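Local coordinates for osmolarity sensor protein EnvZ (Escherichia coli, PDB 5XGA) that acts as an osmolarity-sensing histidine kinase, represented here by its periplasmic domain, which binds the detergent CHAPS in the crystal, at residues A[23-27]-A[44-48]; A[70-76]-A[88-93]; A[52-58]-A[109-115]. All coordinates share one frame. Residues are numbered along the deposited sequence.

Contact 1 (A[23-27]-A[44-48]); sequences MLMTD and RREIY. With CPS (3-[(3-cholamidopropyl)dimethylammonio]-1-propanesulfonate), chain C.
R44 lays its long side chain across the backbone of 23-27, near the C-terminal end of helix 10-24. L24 and R44 are the closest CA pair, at 5.2 Å. R44 sends NH1 to L24 O (2.9 Å, 169° at the hydrogen); arginine suits a place where carbonyls near a helix C terminus lack partners further along the helix. One guanidinium face lies against T26 O and D27 N, the other against C14 of CPS in chain C. By T26 the backbone is extended (phi/psi -153/161). Beside R44, apolar side chains pack: L24 CG meets I47 CG2 at 3.8 Å, M23 CB meets I47 CD1 at 3.7 Å, and L24 CD2 meets Y48 CB at 4.0 Å. Y48, with chi1 t, offers a ring face to CPS, CZ to C10 3.4 Å, so the contact forms one wall of a detergent site. Helices 10-24 and 41-51 thus meet beside the hairpin of strands 28-30 and 36-38, with L24 and Y48 also touching I53, just before strand 54-57.

Contact 2 (A[70-76]-A[88-93]); sequences QHYEFLS and EVRVEV
Backbone hydrogen bonds set the antiparallel register: Q70 N to V91 O is 3.1 Å and V91 N to Q70 O 2.9 Å, while H71 and R90 form the next, non-hydrogen-bonded pair (CA-CA 4.4 Å). Y72 N reaches V89 O at 3.1 Å. At the N-cap, Y72 O accepts S76 N (2.9 Å) and S76 OG (2.5 Å); a serine hydroxyl can donate and accept at once, so OG also accepts V89 N at 2.9 Å. Among polar side chains, H71, chi1 t, gives ND1 to E88 OE2 (3.1 Å) and NE2 to E73 OE1 (2.6 Å), and E88 OE2 salt-bridges R90 NE at 2.9 Å. V91 CG2 sits 3.9 Å from the Y72 ring centroid, a CH-pi contact over its face, L75 CD1 is 3.9 Å from V91 CG2, and L75 CB is 4.0 Å from V89 CG1, beta-branched valine suiting a strand. A short outer strand of the antiparallel sheet thus leads, through N-cap Y72, into helix 73-83, with helix 10-24 against Y72, L75 and V91.

Contact 3 (A[52-58]-A[109-115]); sequences GISLYSN and NIWVRVP. With CPS (3-[(3-cholamidopropyl)dimethylammonio]-1-propanesulfonate), chain B.
Y56, R113 and W111 bury the most area, each roughly 75 Å², and project from the same face of an antiparallel ladder. The axes of strands 54-57 and 110-115 come within 4.6 Å, their N-to-C directions 146° apart. Y56 pairs with W111 through Y56 N to W111 O and W111 N to Y56 O, both 2.8 Å; S54 pairs with R113 through S54 N to R113 O (3.0 Å) and R113 N to S54 O (2.8 Å). Y56 and W111, both chi1 m, meet at CB (4.2 Å). R113, extended (chi1 to chi3 t), runs its methylenes past the tyrosine, CD to Y56 CE1 3.7 Å, and NH1 donates to a water (2.9 Å) that donates to R113 O (2.8 Å) and G52 O (3.1 Å). Glycine suits position 52, where positive phi closes a Schellman motif. On the other face L55 CD2 lies 3.9 Å from V112 CG2, and both line the pocket of CPS chain B, V112 CG2 to C13 3.8 Å. Strand 110-115 continues the sheet to strand 99-104; the broad rings of Y56 and W111 give helix 58-64 a flat apolar surface, while helices 10-24 and 41-51 lie against I53.

From the N terminus, helix 10-24 leads into contact 1, which closes the loop carrying the hairpin 28-30/36-38 by bringing helix 41-51 back alongside. That helix runs on into strand 54-57, so contact 3 follows in series and touches contact 1 through Y48 and L24 against I53, and Y48 against L55. Contact 3 closes a much longer loop, from 58 to 109, and contact 2 is nested inside it, closing the turn through helix 73-83. Contacts 2 and 3 belong to one five-stranded sheet and meet where E88 and R90 pack on W111. Contacts 1 and 2 lie on opposite sides of the chain's centre, their own centres about 22 Å apart.

Contact 1 (A[23-27]-A[44-48])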
loop_
_atom_site.group_PDB
_atom_site.type_symbol
_atom_site.label_atom_id
_atom_site.label_comp_id
_atom_site.label_asym_id
_atom_site.label_seq_id
_atom_site.Cartn_x
_atom_site.Cartn_y
_atom_site.Cartn_z
ATOM N N MET A 23 4.328 -7.030 5.092
ATOM C CA MET A 23 4.330 -8.487 5.046
ATOM C C MET A 23 4.529 -9.014 3.626
ATOM O O MET A 23 5.191 -10.030 3.434
ATOM C CB MET A 23 3.025 -9.043 5.638
ATOM C CG MET A 23 3.030 -9.227 7.155
ATOM S SD MET A 23 1.399 -9.742 7.780
ATOM C CE MET A 23 0.497 -8.209 7.615
ATOM N N LEU A 24 3.963 -8.327 2.629
ATOM C CA LEU A 24 4.203 -8.693 1.239
ATOM C C LEU A 24 5.675 -8.736 0.958
ATOM O O LEU A 24 6.158 -9.547 0.164
ATOM C CB LEU A 24 3.570 -7.694 0.286
ATOM C CG LEU A 24 2.156 -7.982 -0.145
ATOM C CD1 LEU A 24 1.793 -6.919 -1.156
ATOM C CD2 LEU A 24 2.100 -9.403 -0.729
ATOM N N MET A 25 6.381 -7.828 1.619
ATOM C CA MET A 25 7.759 -7.521 1.279
ATOM C C MET A 25 8.777 -8.515 1.788
ATOM O O MET A 25 9.933 -8.470 1.378
ATOM C CB MET A 25 8.112 -6.132 1.809
ATOM C CG MET A 25 7.637 -5.024 0.907
ATOM S SD MET A 25 8.141 -3.395 1.501
ATOM C CE MET A 25 8.207 -3.697 3.250
ATOM N N THR A 26 8.375 -9.416 2.679
ATOM C CA THR A 26 9.378 -10.258 3.314
ATOM C C THR A 26 8.821 -11.609 3.758
ATOM O O THR A 26 7.614 -11.779 3.898
ATOM C CB THR A 26 9.988 -9.518 4.533
ATOM O OG1 THR A 26 11.095 -10.260 5.066
ATOM C CG2 THR A 26 8.930 -9.326 5.620
ATOM N N ASP A 27 9.711 -12.566 3.986
ATOM C CA ASP A 27 9.303 -13.849 4.537
ATOM C C ASP A 27 9.487 -13.869 6.060
ATOM O O ASP A 27 9.062 -14.819 6.734
ATOM C CB ASP A 27 10.079 -14.997 3.876
ATOM C CG ASP A 27 11.587 -14.877 4.062
ATOM O OD1 ASP A 27 12.051 -13.796 4.465
ATOM O OD2 ASP A 27 12.304 -15.864 3.795
ATOM N N ARG A 44 0.966 -14.108 2.135
ATOM C CA ARG A 44 1.455 -13.082 1.224
ATOM C C ARG A 44 0.661 -13.088 -0.077
ATOM O O ARG A 44 0.277 -12.034 -0.580
ATOM C CB ARG A 44 2.942 -13.292 0.964
ATOM C CG ARG A 44 3.799 -12.938 2.182
ATOM C CD ARG A 44 5.094 -12.272 1.693
ATOM N NE ARG A 44 6.132 -13.261 1.610
ATOM C CZ ARG A 44 7.323 -13.113 1.034
ATOM N NH1 ARG A 44 7.695 -11.985 0.419
ATOM N NH2 ARG A 44 8.144 -14.141 1.073
ATOM N N ARG A 45 0.412 -14.286 -0.602
ATOM C CA ARG A 45 -0.469 -14.463 -1.749
ATOM C C ARG A 45 -1.862 -13.909 -1.482
ATOM O O ARG A 45 -2.446 -13.249 -2.337
ATOM C CB ARG A 45 -0.562 -15.942 -2.130
ATOM C CG ARG A 45 0.614 -16.440 -2.940
ATOM C CD ARG A 45 0.369 -17.835 -3.487
ATOM N NE ARG A 45 0.267 -18.830 -2.422
ATOM C CZ ARG A 45 1.290 -19.545 -1.957
ATOM N NH1 ARG A 45 2.508 -19.376 -2.457
ATOM N NH2 ARG A 45 1.098 -20.433 -0.987
ATOM N N GLU A 46 -2.400 -14.158 -0.291
ATOM C CA GLU A 46 -3.763 -13.714 0.006
ATOM C C GLU A 46 -3.840 -12.199 0.242
ATOM O O GLU A 46 -4.807 -11.550 -0.156
ATOM C CB GLU A 46 -4.318 -14.469 1.213
ATOM C CG GLU A 46 -5.837 -14.498 1.263
ATOM C CD GLU A 46 -6.457 -15.023 -0.025
ATOM O OE1 GLU A 46 -6.946 -14.204 -0.841
ATOM O OE2 GLU A 46 -6.458 -16.256 -0.223
ATOM N N ILE A 47 -2.830 -11.632 0.893
ATOM C CA ILE A 47 -2.756 -10.170 1.057
ATOM C C ILE A 47 -2.764 -9.457 -0.290
ATOM O O ILE A 47 -3.502 -8.483 -0.493
ATOM C CB ILE A 47 -1.479 -9.728 1.807
ATOM C CG1 ILE A 47 -1.599 -10.038 3.299
ATOM C CG2 ILE A 47 -1.253 -8.222 1.598
ATOM C CD1 ILE A 47 -0.260 -9.949 4.083
ATOM N N TYR A 48 -1.921 -9.937 -1.199
ATOM C CA TYR A 48 -1.840 -9.371 -2.542
ATOM C C TYR A 48 -3.218 -9.394 -3.205
ATOM O O TYR A 48 -3.684 -8.388 -3.710
ATOM C CB TYR A 48 -0.827 -10.128 -3.400
ATOM C CG TYR A 48 -0.479 -9.393 -4.691
ATOM C CD1 TYR A 48 0.557 -8.466 -4.723
ATOM C CD2 TYR A 48 -1.200 -9.608 -5.863
ATOM C CE1 TYR A 48 0.868 -7.774 -5.884
ATOM C CE2 TYR A 48 -0.887 -8.926 -7.040
ATOM C CZ TYR A 48 0.147 -8.010 -7.038
ATOM O OH TYR A 48 0.475 -7.325 -8.189
HETATM C C1 CPS C . 3.986 -15.739 -4.167
HETATM C C2 CPS C . 3.849 -14.238 -3.988
HETATM C C3 CPS C . 2.248 -13.588 -5.918
HETATM C C4 CPS C . 2.159 -13.159 -7.382
HETATM C C5 CPS C . 2.961 -11.913 -7.719
HETATM C C6 CPS C . 4.179 -11.742 -6.853
HETATM C C7 CPS C . 4.565 -10.328 -7.153
HETATM C C8 CPS C . 4.693 -10.544 -8.639
HETATM C C9 CPS C . 3.832 -11.777 -8.972
HETATM C C10 CPS C . 1.975 -10.763 -7.631
HETATM C C11 CPS C . 2.541 -13.964 -3.294
HETATM C C12 CPS C . 4.442 -16.541 -2.950
HETATM C C13 CPS C . 5.699 -16.016 -2.287
HETATM C C14 CPS C . 6.162 -14.755 -2.987
HETATM C C15 CPS C . 5.025 -13.763 -3.110
HETATM C C16 CPS C . 5.587 -12.410 -3.478
HETATM C C17 CPS C . 5.603 -12.246 -4.974
HETATM C C18 CPS C . 4.160 -12.162 -5.413
HETATM C C19 CPS C . 3.662 -13.571 -5.363
HETATM C C20 CPS C . 3.227 -11.637 -10.383
HETATM C C21 CPS C . 2.143 -12.660 -10.736
HETATM C C22 CPS C . 4.284 -11.581 -11.492
HETATM C C23 CPS C . 4.860 -10.209 -11.851
HETATM C C24 CPS C . 5.801 -10.271 -13.057
HETATM C C25 CPS C . 6.142 -7.851 -12.899
HETATM C C26 CPS C . 5.716 -6.761 -13.888
HETATM C C27 CPS C . 6.654 -6.670 -15.096
HETATM C C28 CPS C . 7.096 -4.484 -14.283
HETATM C C29 CPS C . 8.724 -6.192 -14.024
HETATM C C30 CPS C . 8.318 -5.403 -16.235
HETATM N N1 CPS C . 6.370 -9.155 -13.509
HETATM N N2 CPS C . 7.699 -5.655 -14.920
HETATM O O1 CPS C . 6.058 -11.313 -13.641
HETATM O O2 CPS C . 6.670 -17.056 -2.292
HETATM O O3 CPS C . 6.221 -13.375 -5.581
HETATM O O4 CPS C . 2.512 -14.243 -8.207
#

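Contact 2 (A[70-76]-A[88-93])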
loop_
_atom_site.group_PDB
_atom_site.type_symbol
_atom_site.label_atom_id
_atom_site.label_comp_id
_atom_site.label_asym_id
_atom_site.label_seq_id
_atom_site.Cartn_x
_atom_site.Cartn_y
_atom_site.Cartn_z
ATOM N N GLN A 70 -2.780 13.369 -5.755
ATOM C CA GLN A 70 -1.969 14.381 -5.075
ATOM C C GLN A 70 -1.092 13.772 -3.989
ATOM O O GLN A 70 -1.499 12.823 -3.323
ATOM C CB GLN A 70 -2.865 15.460 -4.465
ATOM C CG GLN A 70 -4.114 15.777 -5.296
ATOM C CD GLN A 70 -5.389 15.232 -4.660
ATOM O OE1 GLN A 70 -5.967 14.243 -5.127
ATOM N NE2 GLN A 70 -5.833 15.880 -3.586
ATOM N N HIS A 71 0.101 14.334 -3.809
ATOM C CA HIS A 71 1.041 13.868 -2.799
ATOM C C HIS A 71 0.471 14.067 -1.400
ATOM O O HIS A 71 -0.042 15.124 -1.079
ATOM C CB HIS A 71 2.385 14.600 -2.948
ATOM C CG HIS A 71 3.341 14.377 -1.813
ATOM N ND1 HIS A 71 4.230 13.324 -1.780
ATOM C CD2 HIS A 71 3.567 15.093 -0.684
ATOM C CE1 HIS A 71 4.947 13.389 -0.670
ATOM N NE2 HIS A 71 4.564 14.452 0.013
ATOM N N TYR A 72 0.531 13.023 -0.581
ATOM C CA TYR A 72 0.162 13.123 0.831
ATOM C C TYR A 72 1.399 12.944 1.710
ATOM O O TYR A 72 1.962 11.852 1.781
ATOM C CB TYR A 72 -0.885 12.075 1.192
ATOM C CG TYR A 72 -2.291 12.515 0.876
ATOM C CD1 TYR A 72 -2.660 12.844 -0.425
ATOM C CD2 TYR A 72 -3.251 12.592 1.873
ATOM C CE1 TYR A 72 -3.956 13.239 -0.716
ATOM C CE2 TYR A 72 -4.546 12.987 1.591
ATOM C CZ TYR A 72 -4.890 13.307 0.300
ATOM O OH TYR A 72 -6.177 13.702 0.025
ATOM N N GLU A 73 1.810 14.017 2.374
ATOM C CA GLU A 73 3.088 14.038 3.068
ATOM C C GLU A 73 3.049 13.162 4.302
ATOM O O GLU A 73 3.941 12.340 4.516
ATOM C CB GLU A 73 3.466 15.476 3.439
ATOM C CG GLU A 73 4.780 15.631 4.200
ATOM C CD GLU A 73 6.014 15.442 3.333
ATOM O OE1 GLU A 73 5.870 15.184 2.121
ATOM O OE2 GLU A 73 7.140 15.542 3.875
ATOM N N PHE A 74 2.017 13.321 5.123
ATOM C CA PHE A 74 1.948 12.510 6.324
ATOM C C PHE A 74 1.790 11.036 5.963
ATOM O O PHE A 74 2.496 10.186 6.500
ATOM C CB PHE A 74 0.813 12.957 7.244
ATOM C CG PHE A 74 0.708 12.134 8.489
ATOM C CD1 PHE A 74 1.672 12.238 9.482
ATOM C CD2 PHE A 74 -0.332 11.231 8.660
ATOM C CE1 PHE A 74 1.594 11.463 10.634
ATOM C CE2 PHE A 74 -0.417 10.461 9.806
ATOM C CZ PHE A 74 0.548 10.576 10.791
ATOM N N LEU A 75 0.874 10.726 5.050
ATOM C CA LEU A 75 0.693 9.330 4.652
ATOM C C LEU A 75 1.997 8.736 4.116
ATOM O O LEU A 75 2.320 7.578 4.390
ATOM C CB LEU A 75 -0.405 9.200 3.598
ATOM C CG LEU A 75 -1.830 9.649 3.952
ATOM C CD1 LEU A 75 -2.756 9.291 2.814
ATOM C CD2 LEU A 75 -2.326 9.037 5.270
ATOM N N SER A 76 2.735 9.522 3.332
ATOM C CA SER A 76 3.993 9.035 2.770
ATOM C C SER A 76 5.013 8.722 3.872
ATOM O O SER A 76 5.710 7.713 3.811
ATOM C CB SER A 76 4.575 10.054 1.779
ATOM O OG SER A 76 3.660 10.326 0.721
ATOM N N GLU A 88 6.658 7.001 -1.525
ATOM C CA GLU A 88 5.759 8.059 -1.940
ATOM C C GLU A 88 4.324 7.515 -1.928
ATOM O O GLU A 88 4.064 6.467 -2.499
ATOM C CB GLU A 88 6.134 8.572 -3.334
ATOM C CG GLU A 88 5.053 9.370 -4.056
ATOM C CD GLU A 88 4.897 10.773 -3.532
ATOM O OE1 GLU A 88 4.863 10.934 -2.298
ATOM O OE2 GLU A 88 4.798 11.713 -4.353
ATOM N N VAL A 89 3.416 8.219 -1.260
ATOM C CA VAL A 89 2.001 7.887 -1.309
ATOM C C VAL A 89 1.251 9.055 -1.928
ATOM O O VAL A 89 1.344 10.187 -1.454
ATOM C CB VAL A 89 1.420 7.584 0.091
ATOM C CG1 VAL A 89 -0.106 7.505 0.036
ATOM C CG2 VAL A 89 2.044 6.287 0.681
ATOM N N ARG A 90 0.511 8.778 -2.993
ATOM C CA ARG A 90 -0.363 9.785 -3.588
ATOM C C ARG A 90 -1.792 9.282 -3.546
ATOM O O ARG A 90 -2.028 8.068 -3.619
ATOM C CB ARG A 90 0.062 10.093 -5.024
ATOM C CG ARG A 90 1.453 10.676 -5.137
ATOM C CD ARG A 90 1.696 11.281 -6.507
ATOM N NE ARG A 90 3.127 11.406 -6.747
ATOM C CZ ARG A 90 3.677 11.488 -7.950
ATOM N NH1 ARG A 90 2.904 11.469 -9.029
ATOM N NH2 ARG A 90 4.995 11.581 -8.073
ATOM N N VAL A 91 -2.756 10.190 -3.414
ATOM C CA VAL A 91 -4.147 9.747 -3.344
ATOM C C VAL A 91 -5.011 10.446 -4.374
ATOM O O VAL A 91 -5.031 11.681 -4.477
ATOM C CB VAL A 91 -4.774 9.972 -1.959
ATOM C CG1 VAL A 91 -6.214 9.424 -1.946
ATOM C CG2 VAL A 91 -3.933 9.297 -0.868
ATOM N N GLU A 92 -5.717 9.618 -5.128
ATOM C CA GLU A 92 -6.664 10.060 -6.135
ATOM C C GLU A 92 -8.019 10.058 -5.467
ATOM O O GLU A 92 -8.621 8.998 -5.246
ATOM C CB GLU A 92 -6.599 9.131 -7.353
ATOM C CG GLU A 92 -7.717 9.222 -8.346
ATOM C CD GLU A 92 -7.541 8.202 -9.453
ATOM O OE1 GLU A 92 -8.338 8.206 -10.408
ATOM O OE2 GLU A 92 -6.596 7.387 -9.362
ATOM N N VAL A 93 -8.467 11.246 -5.078
ATOM C CA VAL A 93 -9.714 11.371 -4.339
ATOM C C VAL A 93 -10.857 11.533 -5.323
ATOM O O VAL A 93 -12.014 11.694 -4.935
ATOM C CB VAL A 93 -9.673 12.541 -3.345
ATOM C CG1 VAL A 93 -8.813 12.167 -2.138
ATOM C CG2 VAL A 93 -9.146 13.800 -4.024
#

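Contact 3 (A[52-58]-A[109-115])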
loop_
_atom_site.group_PDB
_atom_site.type_symbol
_atom_site.label_atom_id
_atom_site.label_comp_id
_atom_site.label_asym_id
_atom_site.label_seq_id
_atom_site.Cartn_x
_atom_site.Cartn_y
_atom_site.Cartn_z
ATOM N N GLY A 52 -6.276 -6.152 -3.726
ATOM C CA GLY A 52 -6.603 -5.735 -5.086
ATOM C C GLY A 52 -5.518 -4.859 -5.706
ATOM O O GLY A 52 -5.794 -3.912 -6.449
ATOM N N ILE A 53 -4.267 -5.175 -5.402
ATOM C CA ILE A 53 -3.147 -4.437 -5.955
ATOM C C ILE A 53 -3.068 -4.624 -7.465
ATOM O O ILE A 53 -3.129 -5.754 -7.956
ATOM C CB ILE A 53 -1.820 -4.887 -5.322
ATOM C CG1 ILE A 53 -1.681 -4.314 -3.910
ATOM C CG2 ILE A 53 -0.616 -4.511 -6.221
ATOM C CD1 ILE A 53 -0.606 -4.994 -3.076
ATOM N N SER A 54 -2.943 -3.513 -8.187
ATOM C CA SER A 54 -2.518 -3.542 -9.581
ATOM C C SER A 54 -1.148 -2.903 -9.664
ATOM O O SER A 54 -0.874 -1.945 -8.935
ATOM C CB SER A 54 -3.499 -2.787 -10.491
ATOM O OG SER A 54 -4.766 -3.423 -10.507
ATOM N N LEU A 55 -0.300 -3.423 -10.550
ATOM C CA LEU A 55 1.033 -2.862 -10.789
ATOM C C LEU A 55 1.075 -2.126 -12.118
ATOM O O LEU A 55 0.691 -2.682 -13.148
ATOM C CB LEU A 55 2.098 -3.956 -10.786
ATOM C CG LEU A 55 2.163 -4.843 -9.549
ATOM C CD1 LEU A 55 3.334 -5.822 -9.676
ATOM C CD2 LEU A 55 2.313 -3.987 -8.294
ATOM N N TYR A 56 1.556 -0.887 -12.085
ATOM C CA TYR A 56 1.601 -0.015 -13.261
ATOM C C TYR A 56 3.013 0.439 -13.598
ATOM O O TYR A 56 3.783 0.775 -12.708
ATOM C CB TYR A 56 0.751 1.228 -13.035
ATOM C CG TYR A 56 -0.734 1.029 -13.178
ATOM C CD1 TYR A 56 -1.451 0.283 -12.251
ATOM C CD2 TYR A 56 -1.424 1.620 -14.223
ATOM C CE1 TYR A 56 -2.821 0.118 -12.375
ATOM C CE2 TYR A 56 -2.796 1.455 -14.361
ATOM C CZ TYR A 56 -3.487 0.703 -13.435
ATOM O OH TYR A 56 -4.859 0.552 -13.572
ATOM N N SER A 57 3.339 0.476 -14.887
ATOM C CA SER A 57 4.529 1.197 -15.334
ATOM C C SER A 57 4.299 2.682 -15.117
ATOM O O SER A 57 3.160 3.118 -14.981
ATOM C CB SER A 57 4.825 0.922 -16.811
ATOM O OG SER A 57 3.801 1.457 -17.623
ATOM N N ASN A 58 5.375 3.464 -15.101
ATOM C CA ASN A 58 5.265 4.918 -14.966
ATOM C C ASN A 58 4.343 5.525 -16.017
ATOM O O ASN A 58 3.499 6.379 -15.712
ATOM C CB ASN A 58 6.654 5.569 -15.047
ATOM C CG ASN A 58 7.558 5.135 -13.913
ATOM O OD1 ASN A 58 7.085 4.865 -12.811
ATOM N ND2 ASN A 58 8.860 5.053 -14.175
ATOM N N ASN A 109 10.550 1.869 -10.502
ATOM C CA ASN A 109 9.871 2.012 -11.792
ATOM C C ASN A 109 8.475 1.375 -11.841
ATOM O O ASN A 109 7.903 1.230 -12.919
ATOM C CB ASN A 109 10.734 1.425 -12.910
ATOM C CG ASN A 109 12.034 2.183 -13.103
ATOM O OD1 ASN A 109 12.048 3.414 -13.206
ATOM N ND2 ASN A 109 13.138 1.449 -13.140
ATOM N N ILE A 110 7.941 1.007 -10.675
ATOM C CA ILE A 110 6.588 0.442 -10.560
ATOM C C ILE A 110 5.706 1.304 -9.653
ATOM O O ILE A 110 6.110 1.663 -8.542
ATOM C CB ILE A 110 6.611 -1.009 -9.988
ATOM C CG1 ILE A 110 7.358 -1.957 -10.923
ATOM C CG2 ILE A 110 5.196 -1.521 -9.720
ATOM C CD1 ILE A 110 6.795 -1.980 -12.335
ATOM N N TRP A 111 4.506 1.634 -10.121
ATOM C CA TRP A 111 3.494 2.201 -9.247
ATOM C C TRP A 111 2.533 1.113 -8.767
ATOM O O TRP A 111 2.058 0.293 -9.557
ATOM C CB TRP A 111 2.711 3.303 -9.958
ATOM C CG TRP A 111 3.419 4.624 -9.970
ATOM C CD1 TRP A 111 4.177 5.138 -10.981
ATOM C CD2 TRP A 111 3.436 5.599 -8.920
ATOM N NE1 TRP A 111 4.658 6.378 -10.630
ATOM C CE2 TRP A 111 4.217 6.684 -9.367
ATOM C CE3 TRP A 111 2.865 5.662 -7.643
ATOM C CZ2 TRP A 111 4.452 7.811 -8.582
ATOM C CZ3 TRP A 111 3.089 6.788 -6.869
ATOM C CH2 TRP A 111 3.887 7.841 -7.337
ATOM N N VAL A 112 2.244 1.119 -7.475
ATOM C CA VAL A 112 1.280 0.190 -6.888
ATOM C C VAL A 112 -0.060 0.898 -6.739
ATOM O O VAL A 112 -0.144 1.931 -6.068
ATOM C CB VAL A 112 1.774 -0.330 -5.514
ATOM C CG1 VAL A 112 0.690 -1.089 -4.794
ATOM C CG2 VAL A 112 3.023 -1.202 -5.691
ATOM N N ARG A 113 -1.097 0.361 -7.382
ATOM C CA ARG A 113 -2.424 0.963 -7.306
ATOM C C ARG A 113 -3.330 0.144 -6.411
ATOM O O ARG A 113 -3.544 -1.039 -6.662
ATOM C CB ARG A 113 -3.063 1.085 -8.689
ATOM C CG ARG A 113 -4.443 1.750 -8.638
ATOM C CD ARG A 113 -5.206 1.527 -9.932
ATOM N NE ARG A 113 -6.493 2.221 -9.912
ATOM C CZ ARG A 113 -7.641 1.662 -9.534
ATOM N NH1 ARG A 113 -7.681 0.394 -9.150
ATOM N NH2 ARG A 113 -8.762 2.378 -9.551
ATOM N N VAL A 114 -3.864 0.780 -5.372
ATOM C CA VAL A 114 -4.724 0.095 -4.407
ATOM C C VAL A 114 -5.950 0.942 -4.087
ATOM O O VAL A 114 -5.841 1.977 -3.433
ATOM C CB VAL A 114 -3.972 -0.218 -3.087
ATOM C CG1 VAL A 114 -4.773 -1.176 -2.226
ATOM C CG2 VAL A 114 -2.623 -0.826 -3.381
ATOM N N PRO A 115 -7.122 0.509 -4.560
ATOM C CA PRO A 115 -8.389 1.162 -4.211
ATOM C C PRO A 115 -8.748 0.955 -2.751
ATOM O O PRO A 115 -8.576 -0.152 -2.223
ATOM C CB PRO A 115 -9.409 0.462 -5.118
ATOM C CG PRO A 115 -8.837 -0.898 -5.305
ATOM C CD PRO A 115 -7.333 -0.670 -5.416
HETATM C C1 CPS B . 5.693 -3.943 -2.821
HETATM C C2 CPS B . 5.706 -4.888 -4.000
HETATM C C3 CPS B . 7.215 -6.488 -2.713
HETATM C C4 CPS B . 8.440 -7.371 -2.742
HETATM C C5 CPS B . 8.409 -8.314 -3.898
HETATM C C6 CPS B . 8.220 -7.503 -5.151
HETATM C C7 CPS B . 8.415 -8.449 -6.298
HETATM C C8 CPS B . 9.508 -9.345 -5.760
HETATM C C9 CPS B . 9.707 -8.994 -4.285
HETATM C C10 CPS B . 7.302 -9.325 -3.624
HETATM C C11 CPS B . 4.554 -5.845 -3.805
HETATM C C12 CPS B . 6.711 -2.828 -2.965
HETATM C C13 CPS B . 6.421 -2.036 -4.214
HETATM C C14 CPS B . 6.558 -2.965 -5.410
HETATM C C15 CPS B . 5.566 -4.096 -5.302
HETATM C C16 CPS B . 5.633 -4.970 -6.544
HETATM C C17 CPS B . 6.817 -5.934 -6.531
HETATM C C18 CPS B . 6.941 -6.687 -5.191
HETATM C C19 CPS B . 6.972 -5.738 -4.015
HETATM C C20 CPS B . 10.192 -10.211 -3.468
HETATM C C21 CPS B . 10.193 -10.037 -1.947
HETATM C C22 CPS B . 11.557 -10.697 -3.945
HETATM C C23 CPS B . 12.025 -12.050 -3.440
HETATM C C24 CPS B . 12.960 -12.689 -4.461
HETATM C C25 CPS B . 13.320 -14.470 -6.126
HETATM C C26 CPS B . 12.592 -15.633 -6.828
HETATM C C27 CPS B . 13.387 -16.313 -7.958
HETATM C C28 CPS B . 12.928 -18.577 -7.366
HETATM C C29 CPS B . 11.357 -17.381 -8.687
HETATM C C30 CPS B . 13.424 -17.941 -9.712
HETATM N N1 CPS B . 12.516 -13.764 -5.116
HETATM N N2 CPS B . 12.787 -17.577 -8.430
HETATM O O1 CPS B . 14.085 -12.255 -4.673
HETATM O O2 CPS B . 7.291 -0.906 -4.260
HETATM O O3 CPS B . 8.013 -5.250 -6.909
HETATM O O4 CPS B . 9.561 -6.539 -2.889
HETATM O O HOH W 1 -5.677 -1.567 -8.467
HETATM O O HOH W 2 7.976 2.239 -15.455
#